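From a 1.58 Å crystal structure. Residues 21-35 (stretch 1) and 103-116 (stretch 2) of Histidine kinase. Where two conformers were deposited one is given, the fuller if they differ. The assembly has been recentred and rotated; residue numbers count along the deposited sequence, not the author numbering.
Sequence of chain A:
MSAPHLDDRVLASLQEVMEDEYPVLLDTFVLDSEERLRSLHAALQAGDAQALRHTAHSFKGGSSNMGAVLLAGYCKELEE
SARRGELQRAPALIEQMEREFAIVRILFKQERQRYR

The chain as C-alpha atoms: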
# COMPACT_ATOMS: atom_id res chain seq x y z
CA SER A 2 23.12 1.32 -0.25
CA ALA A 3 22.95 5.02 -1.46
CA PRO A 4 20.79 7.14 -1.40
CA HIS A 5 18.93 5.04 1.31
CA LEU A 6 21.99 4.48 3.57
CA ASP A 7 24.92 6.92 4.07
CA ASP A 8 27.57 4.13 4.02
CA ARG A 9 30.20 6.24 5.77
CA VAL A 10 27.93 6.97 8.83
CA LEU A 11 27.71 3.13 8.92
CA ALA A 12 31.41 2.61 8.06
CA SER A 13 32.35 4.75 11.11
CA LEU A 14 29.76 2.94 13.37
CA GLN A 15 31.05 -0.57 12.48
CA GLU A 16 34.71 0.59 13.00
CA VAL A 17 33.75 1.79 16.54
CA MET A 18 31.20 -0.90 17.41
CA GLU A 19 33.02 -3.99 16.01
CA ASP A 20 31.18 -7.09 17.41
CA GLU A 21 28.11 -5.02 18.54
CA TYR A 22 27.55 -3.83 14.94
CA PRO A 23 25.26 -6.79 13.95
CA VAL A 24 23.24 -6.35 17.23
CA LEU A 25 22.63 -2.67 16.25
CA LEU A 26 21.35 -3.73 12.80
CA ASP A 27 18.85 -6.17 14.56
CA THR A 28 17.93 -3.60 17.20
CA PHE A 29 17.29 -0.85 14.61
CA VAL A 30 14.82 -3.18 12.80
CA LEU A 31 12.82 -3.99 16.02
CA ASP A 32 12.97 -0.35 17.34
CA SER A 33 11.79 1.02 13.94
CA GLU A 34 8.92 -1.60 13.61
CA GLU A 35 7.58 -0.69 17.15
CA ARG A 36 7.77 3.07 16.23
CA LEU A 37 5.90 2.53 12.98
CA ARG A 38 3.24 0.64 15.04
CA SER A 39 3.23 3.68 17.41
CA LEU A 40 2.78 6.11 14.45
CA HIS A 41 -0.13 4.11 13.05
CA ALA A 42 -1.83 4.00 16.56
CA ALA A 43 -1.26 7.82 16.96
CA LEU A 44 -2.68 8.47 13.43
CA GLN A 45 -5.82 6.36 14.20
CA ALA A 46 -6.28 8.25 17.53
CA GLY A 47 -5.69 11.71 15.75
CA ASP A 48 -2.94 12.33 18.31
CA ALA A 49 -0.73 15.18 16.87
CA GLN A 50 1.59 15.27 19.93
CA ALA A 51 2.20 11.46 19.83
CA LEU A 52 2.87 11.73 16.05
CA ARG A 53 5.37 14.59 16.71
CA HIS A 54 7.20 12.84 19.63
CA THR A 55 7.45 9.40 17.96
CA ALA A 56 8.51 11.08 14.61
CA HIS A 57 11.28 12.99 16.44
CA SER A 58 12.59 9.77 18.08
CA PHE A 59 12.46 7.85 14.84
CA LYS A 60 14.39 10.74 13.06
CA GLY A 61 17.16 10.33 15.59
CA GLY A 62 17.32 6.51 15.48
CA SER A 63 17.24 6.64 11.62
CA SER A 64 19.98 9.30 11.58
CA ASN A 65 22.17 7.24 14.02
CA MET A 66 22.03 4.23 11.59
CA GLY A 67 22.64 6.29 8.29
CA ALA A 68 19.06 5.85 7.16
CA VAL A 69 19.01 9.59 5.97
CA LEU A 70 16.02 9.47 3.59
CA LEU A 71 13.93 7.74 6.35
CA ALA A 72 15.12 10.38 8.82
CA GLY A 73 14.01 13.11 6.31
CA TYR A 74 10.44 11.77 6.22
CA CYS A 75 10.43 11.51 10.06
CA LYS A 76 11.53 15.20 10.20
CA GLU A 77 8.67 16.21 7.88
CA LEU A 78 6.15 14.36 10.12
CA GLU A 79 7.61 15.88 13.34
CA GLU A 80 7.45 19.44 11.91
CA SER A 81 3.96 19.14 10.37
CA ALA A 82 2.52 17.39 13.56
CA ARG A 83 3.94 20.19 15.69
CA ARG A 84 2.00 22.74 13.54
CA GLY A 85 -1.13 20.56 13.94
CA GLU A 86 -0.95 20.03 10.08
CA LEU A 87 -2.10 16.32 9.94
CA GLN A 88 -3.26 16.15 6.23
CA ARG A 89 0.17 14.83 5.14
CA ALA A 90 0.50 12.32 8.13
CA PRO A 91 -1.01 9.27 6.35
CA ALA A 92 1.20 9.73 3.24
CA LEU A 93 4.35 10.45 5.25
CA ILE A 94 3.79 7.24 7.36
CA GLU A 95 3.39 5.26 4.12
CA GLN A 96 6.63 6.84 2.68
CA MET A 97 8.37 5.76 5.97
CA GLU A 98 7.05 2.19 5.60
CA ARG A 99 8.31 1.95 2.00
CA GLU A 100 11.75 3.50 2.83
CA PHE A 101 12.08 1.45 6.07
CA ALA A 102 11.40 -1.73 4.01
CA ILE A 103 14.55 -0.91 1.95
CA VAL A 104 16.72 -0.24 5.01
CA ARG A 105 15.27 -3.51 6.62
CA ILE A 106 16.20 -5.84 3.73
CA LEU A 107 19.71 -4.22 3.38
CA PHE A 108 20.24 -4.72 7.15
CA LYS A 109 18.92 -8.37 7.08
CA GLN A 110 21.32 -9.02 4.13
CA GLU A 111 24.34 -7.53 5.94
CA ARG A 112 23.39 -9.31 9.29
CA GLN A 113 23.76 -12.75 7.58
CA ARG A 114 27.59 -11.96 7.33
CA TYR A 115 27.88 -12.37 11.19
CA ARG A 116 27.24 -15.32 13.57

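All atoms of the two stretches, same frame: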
# COMPACT_ATOMS: atom_id res chain seq x y z
N GLU A 21 29.47 -5.47 18.15
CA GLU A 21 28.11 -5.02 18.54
C GLU A 21 27.39 -4.52 17.27
O GLU A 21 26.15 -4.41 17.35
CB GLU A 21 28.20 -3.88 19.55
CG GLU A 21 26.89 -3.64 20.28
CD GLU A 21 26.94 -2.53 21.32
OE1 GLU A 21 28.03 -2.44 21.91
OE2 GLU A 21 25.96 -1.77 21.46
N TYR A 22 28.17 -4.31 16.21
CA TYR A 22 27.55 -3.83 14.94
C TYR A 22 26.37 -4.69 14.48
O TYR A 22 25.29 -4.14 14.27
CB TYR A 22 28.54 -3.56 13.81
CG TYR A 22 27.94 -3.03 12.53
CD1 TYR A 22 27.54 -1.70 12.52
CD2 TYR A 22 27.92 -3.75 11.35
CE1 TYR A 22 27.14 -1.09 11.34
CE2 TYR A 22 27.43 -3.16 10.20
CZ TYR A 22 26.98 -1.85 10.20
OH TYR A 22 26.52 -1.19 9.10
N PRO A 23 26.44 -6.03 14.38
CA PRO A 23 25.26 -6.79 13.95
C PRO A 23 24.07 -6.63 14.91
O PRO A 23 22.93 -6.71 14.50
CB PRO A 23 25.72 -8.25 13.82
CG PRO A 23 27.05 -8.26 14.54
CD PRO A 23 27.65 -6.88 14.41
N VAL A 24 24.32 -6.49 16.21
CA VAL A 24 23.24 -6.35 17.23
C VAL A 24 22.46 -5.06 16.95
O VAL A 24 21.22 -5.05 17.05
CB VAL A 24 23.87 -6.35 18.64
CG1 VAL A 24 22.81 -6.13 19.70
CG2 VAL A 24 24.62 -7.66 18.84
N LEU A 25 23.20 -4.01 16.56
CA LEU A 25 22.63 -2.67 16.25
C LEU A 25 21.78 -2.79 14.98
O LEU A 25 20.70 -2.16 14.96
CB LEU A 25 23.72 -1.61 16.02
CG LEU A 25 24.52 -1.32 17.29
CD1 LEU A 25 25.54 -0.26 16.92
CD2 LEU A 25 23.61 -0.79 18.38
N LEU A 26 22.25 -3.53 13.97
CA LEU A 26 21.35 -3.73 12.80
C LEU A 26 20.02 -4.32 13.28
O LEU A 26 18.94 -3.89 12.82
CB LEU A 26 22.04 -4.69 11.82
CG LEU A 26 23.31 -4.09 11.21
CD1 LEU A 26 23.99 -5.14 10.34
CD2 LEU A 26 23.26 -2.81 10.40
N ASP A 27 20.03 -5.40 14.07
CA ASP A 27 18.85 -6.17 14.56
C ASP A 27 17.99 -5.18 15.35
O ASP A 27 16.75 -5.26 15.24
CB ASP A 27 19.23 -7.40 15.39
CG ASP A 27 19.79 -8.50 14.50
OD1 ASP A 27 19.49 -8.49 13.29
OD2 ASP A 27 20.42 -9.37 15.13
N THR A 28 18.68 -4.43 16.22
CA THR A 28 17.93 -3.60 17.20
C THR A 28 17.15 -2.54 16.41
O THR A 28 15.99 -2.38 16.85
CB THR A 28 18.82 -2.92 18.25
OG1 THR A 28 19.41 -4.02 18.94
CG2 THR A 28 18.04 -2.07 19.24
N PHE A 29 17.84 -1.96 15.42
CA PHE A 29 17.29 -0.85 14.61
C PHE A 29 16.00 -1.36 13.96
O PHE A 29 14.96 -0.67 13.91
CB PHE A 29 18.23 -0.31 13.54
CG PHE A 29 17.53 0.73 12.69
CD1 PHE A 29 17.24 1.96 13.25
CD2 PHE A 29 17.16 0.44 11.39
CE1 PHE A 29 16.75 3.00 12.47
CE2 PHE A 29 16.47 1.41 10.68
CZ PHE A 29 16.32 2.67 11.21
N VAL A 30 16.03 -2.60 13.46
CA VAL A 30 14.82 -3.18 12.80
C VAL A 30 13.70 -3.20 13.84
O VAL A 30 12.54 -2.80 13.60
CB VAL A 30 15.08 -4.53 12.12
CG1 VAL A 30 13.82 -5.26 11.69
CG2 VAL A 30 16.05 -4.28 10.97
N LEU A 31 13.90 -3.82 15.01
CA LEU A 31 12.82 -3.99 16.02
C LEU A 31 12.40 -2.61 16.51
O LEU A 31 11.17 -2.43 16.65
CB LEU A 31 13.37 -4.87 17.15
CG LEU A 31 13.55 -6.31 16.69
CD1 LEU A 31 14.21 -7.13 17.79
CD2 LEU A 31 12.31 -7.02 16.20
N ASP A 32 13.33 -1.69 16.80
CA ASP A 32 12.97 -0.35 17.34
C ASP A 32 12.05 0.30 16.30
O ASP A 32 11.04 0.93 16.66
CB ASP A 32 14.23 0.48 17.62
CG ASP A 32 14.96 0.06 18.88
OD1 ASP A 32 14.46 -0.81 19.62
OD2 ASP A 32 16.05 0.67 18.97
N SER A 33 12.50 0.31 15.04
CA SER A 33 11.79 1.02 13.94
C SER A 33 10.40 0.40 13.79
O SER A 33 9.45 1.16 13.50
CB SER A 33 12.64 1.01 12.69
OG SER A 33 13.87 1.70 12.82
N GLU A 34 10.24 -0.92 13.75
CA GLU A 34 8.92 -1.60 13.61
C GLU A 34 8.06 -1.09 14.77
O GLU A 34 6.86 -0.89 14.48
CB GLU A 34 9.12 -3.12 13.54
CG GLU A 34 9.73 -3.47 12.19
CD GLU A 34 9.98 -4.96 12.07
OE1 GLU A 34 10.15 -5.62 13.12
OE2 GLU A 34 10.19 -5.36 10.90
N GLU A 35 8.47 -1.12 16.04
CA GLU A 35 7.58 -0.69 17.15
C GLU A 35 7.19 0.77 16.93
O GLU A 35 6.00 1.08 17.14
CB GLU A 35 8.28 -0.87 18.50
CG GLU A 35 7.42 -0.42 19.66
CD GLU A 35 7.43 1.05 20.05
OE1 GLU A 35 6.42 1.50 20.63
OE2 GLU A 35 8.45 1.71 19.76
N ILE A 103 13.24 -0.83 2.66
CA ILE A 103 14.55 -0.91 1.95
C ILE A 103 15.64 -1.07 3.01
O ILE A 103 16.54 -1.91 2.84
CB ILE A 103 14.80 0.30 1.03
CG1 ILE A 103 13.71 0.42 -0.03
CG2 ILE A 103 16.23 0.28 0.51
CD1 ILE A 103 13.84 1.68 -0.86
N VAL A 104 15.66 -0.14 3.97
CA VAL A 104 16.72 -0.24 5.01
C VAL A 104 16.65 -1.63 5.65
O VAL A 104 17.70 -2.27 5.89
CB VAL A 104 16.47 0.84 6.08
CG1 VAL A 104 17.47 0.60 7.21
CG2 VAL A 104 16.68 2.16 5.36
N ARG A 105 15.48 -2.19 5.96
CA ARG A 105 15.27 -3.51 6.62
C ARG A 105 15.99 -4.55 5.75
O ARG A 105 16.73 -5.36 6.35
CB ARG A 105 13.77 -3.76 6.83
CG ARG A 105 13.62 -5.01 7.69
CD ARG A 105 12.14 -5.30 7.85
NE ARG A 105 11.83 -6.35 8.81
CZ ARG A 105 12.07 -7.65 8.74
NH1 ARG A 105 12.64 -8.13 7.65
NH2 ARG A 105 11.78 -8.44 9.76
N ILE A 106 15.65 -4.66 4.47
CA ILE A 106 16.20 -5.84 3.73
C ILE A 106 17.72 -5.65 3.63
O ILE A 106 18.43 -6.67 3.67
CB ILE A 106 15.49 -6.01 2.37
CG1 ILE A 106 16.07 -7.25 1.67
CG2 ILE A 106 15.76 -4.88 1.40
CD1 ILE A 106 15.86 -8.58 2.35
N LEU A 107 18.24 -4.43 3.47
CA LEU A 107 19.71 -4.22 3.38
C LEU A 107 20.28 -4.63 4.73
O LEU A 107 21.38 -5.23 4.75
CB LEU A 107 20.06 -2.77 3.04
CG LEU A 107 19.59 -2.32 1.66
CD1 LEU A 107 19.83 -0.83 1.47
CD2 LEU A 107 20.38 -3.15 0.65
N PHE A 108 19.64 -4.30 5.86
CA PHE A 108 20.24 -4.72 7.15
C PHE A 108 20.12 -6.24 7.35
O PHE A 108 21.06 -6.84 7.91
CB PHE A 108 19.58 -3.97 8.31
CG PHE A 108 20.07 -2.56 8.49
CD1 PHE A 108 20.85 -1.86 7.59
CD2 PHE A 108 19.61 -1.91 9.63
CE1 PHE A 108 21.34 -0.57 7.78
CE2 PHE A 108 20.09 -0.63 9.83
CZ PHE A 108 20.89 0.03 8.93
N LYS A 109 19.05 -6.90 6.90
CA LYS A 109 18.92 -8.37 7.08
C LYS A 109 19.99 -9.03 6.19
O LYS A 109 20.63 -9.99 6.65
CB LYS A 109 17.53 -8.79 6.58
CG LYS A 109 16.42 -8.36 7.54
CD LYS A 109 16.36 -9.30 8.72
CE LYS A 109 15.41 -8.91 9.83
NZ LYS A 109 15.40 -10.02 10.82
N GLN A 110 20.26 -8.46 5.02
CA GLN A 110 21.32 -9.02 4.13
C GLN A 110 22.67 -8.97 4.85
O GLN A 110 23.42 -9.96 4.87
CB GLN A 110 21.30 -8.27 2.79
CG GLN A 110 22.29 -8.79 1.76
CD GLN A 110 22.14 -7.99 0.50
OE1 GLN A 110 22.09 -6.76 0.52
NE2 GLN A 110 22.28 -8.66 -0.64
N GLU A 111 23.01 -7.77 5.33
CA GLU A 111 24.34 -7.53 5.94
C GLU A 111 24.39 -8.43 7.17
O GLU A 111 25.45 -9.02 7.48
CB GLU A 111 24.46 -6.06 6.37
CG GLU A 111 25.80 -5.80 7.01
CD GLU A 111 27.02 -6.10 6.15
OE1 GLU A 111 26.90 -6.07 4.91
OE2 GLU A 111 28.11 -6.20 6.75
N ARG A 112 23.36 -8.56 8.01
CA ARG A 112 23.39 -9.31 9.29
C ARG A 112 23.81 -10.76 9.02
O ARG A 112 24.35 -11.40 9.94
CB ARG A 112 22.02 -9.26 10.00
CG ARG A 112 21.85 -10.08 11.27
CD ARG A 112 22.79 -9.48 12.29
NE ARG A 112 22.71 -10.29 13.50
CZ ARG A 112 23.40 -11.40 13.74
NH1 ARG A 112 24.20 -11.88 12.80
NH2 ARG A 112 23.28 -12.06 14.88
N GLN A 113 23.51 -11.31 7.84
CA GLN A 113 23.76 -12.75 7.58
C GLN A 113 25.27 -12.97 7.47
O GLN A 113 25.71 -14.14 7.47
CB GLN A 113 23.02 -13.08 6.27
CG GLN A 113 21.54 -13.31 6.52
CD GLN A 113 20.81 -13.43 5.21
OE1 GLN A 113 21.19 -14.20 4.33
NE2 GLN A 113 19.80 -12.62 4.94
N ARG A 114 26.10 -11.93 7.45
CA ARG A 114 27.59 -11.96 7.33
C ARG A 114 28.17 -12.21 8.72
O ARG A 114 29.40 -12.42 8.71
CB ARG A 114 28.18 -10.75 6.61
CG ARG A 114 27.60 -10.62 5.21
CD ARG A 114 28.08 -9.36 4.52
NE ARG A 114 29.48 -9.55 4.16
CZ ARG A 114 30.48 -8.99 4.81
NH1 ARG A 114 31.71 -9.27 4.40
NH2 ARG A 114 30.24 -8.09 5.75
N TYR A 115 27.37 -12.27 9.80
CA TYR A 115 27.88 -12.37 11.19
C TYR A 115 27.20 -13.58 11.82
O TYR A 115 26.06 -13.96 11.53
CB TYR A 115 27.53 -11.10 11.97
CG TYR A 115 28.14 -9.90 11.30
CD1 TYR A 115 27.34 -9.29 10.35
CD2 TYR A 115 29.37 -9.32 11.56
CE1 TYR A 115 27.81 -8.22 9.62
CE2 TYR A 115 29.81 -8.20 10.86
CZ TYR A 115 28.99 -7.58 9.93
OH TYR A 115 29.44 -6.60 9.09
N ARG A 116 27.85 -14.18 12.84
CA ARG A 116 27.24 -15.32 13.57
C ARG A 116 25.92 -14.90 14.22
O ARG A 116 25.71 -13.74 14.58
CB ARG A 116 28.20 -15.76 14.68
CG ARG A 116 27.85 -17.10 15.30
CD ARG A 116 28.81 -17.75 16.28
NE ARG A 116 30.14 -17.95 15.72
CZ ARG A 116 30.58 -19.01 15.05
NH1 ARG A 116 29.87 -20.10 14.81
NH2 ARG A 116 31.82 -18.98 14.58
OXT ARG A 116 25.12 -15.84 14.29
O HOH W 1 18.14 -10.61 11.67
O HOH W 2 11.19 -7.99 12.58

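The two helices run roughly antiparallel, at 151°, with their axes 9.6 Å apart at closest approach. The two stretches bury 686 Å² between them, both sides summed. Leu26 and Phe108 sit at the centre, and both point toward the opposing helix. Leu26 has rotamer m, t, which sets its CD2 methyl over the Phe108 ring, 3.6 Å from the centroid and almost on the ring normal. A flat ring suits this place because it gives the methyl a broad surface to rest on. The other methyl, CD1, lies 3.8 Å from Glu111 CG, against the aliphatic part of that side chain. Phe29 packs obliquely against the same aromatic, with its CD2 3.5 Å from Phe108 CE2. Phe29 CE2 also meets Val104 CG1 at 3.7 Å.

Beside the C-terminal end of stretch 2, Pro23 fills a notch between two side chains. Its CB lies over the Arg112 guanidinium, and its CD lies over the Tyr115 ring. The compact proline ring fits this space. The turn from Arg112 to Tyr115 leads the chain to that tyrosine.

Two salt bridges add charge pairing. Arg112 NE donates to Asp27 OD2 at 3.0 Å, and Arg105 NE to Glu34 OE2 at 2.8 Å. Val30 CG1 packs 3.7 Å from Arg105 NE. Water 1 links Asp27 OD1 to Lys109 NZ, and water 2 links Glu34 OE1 to Arg105 NH2.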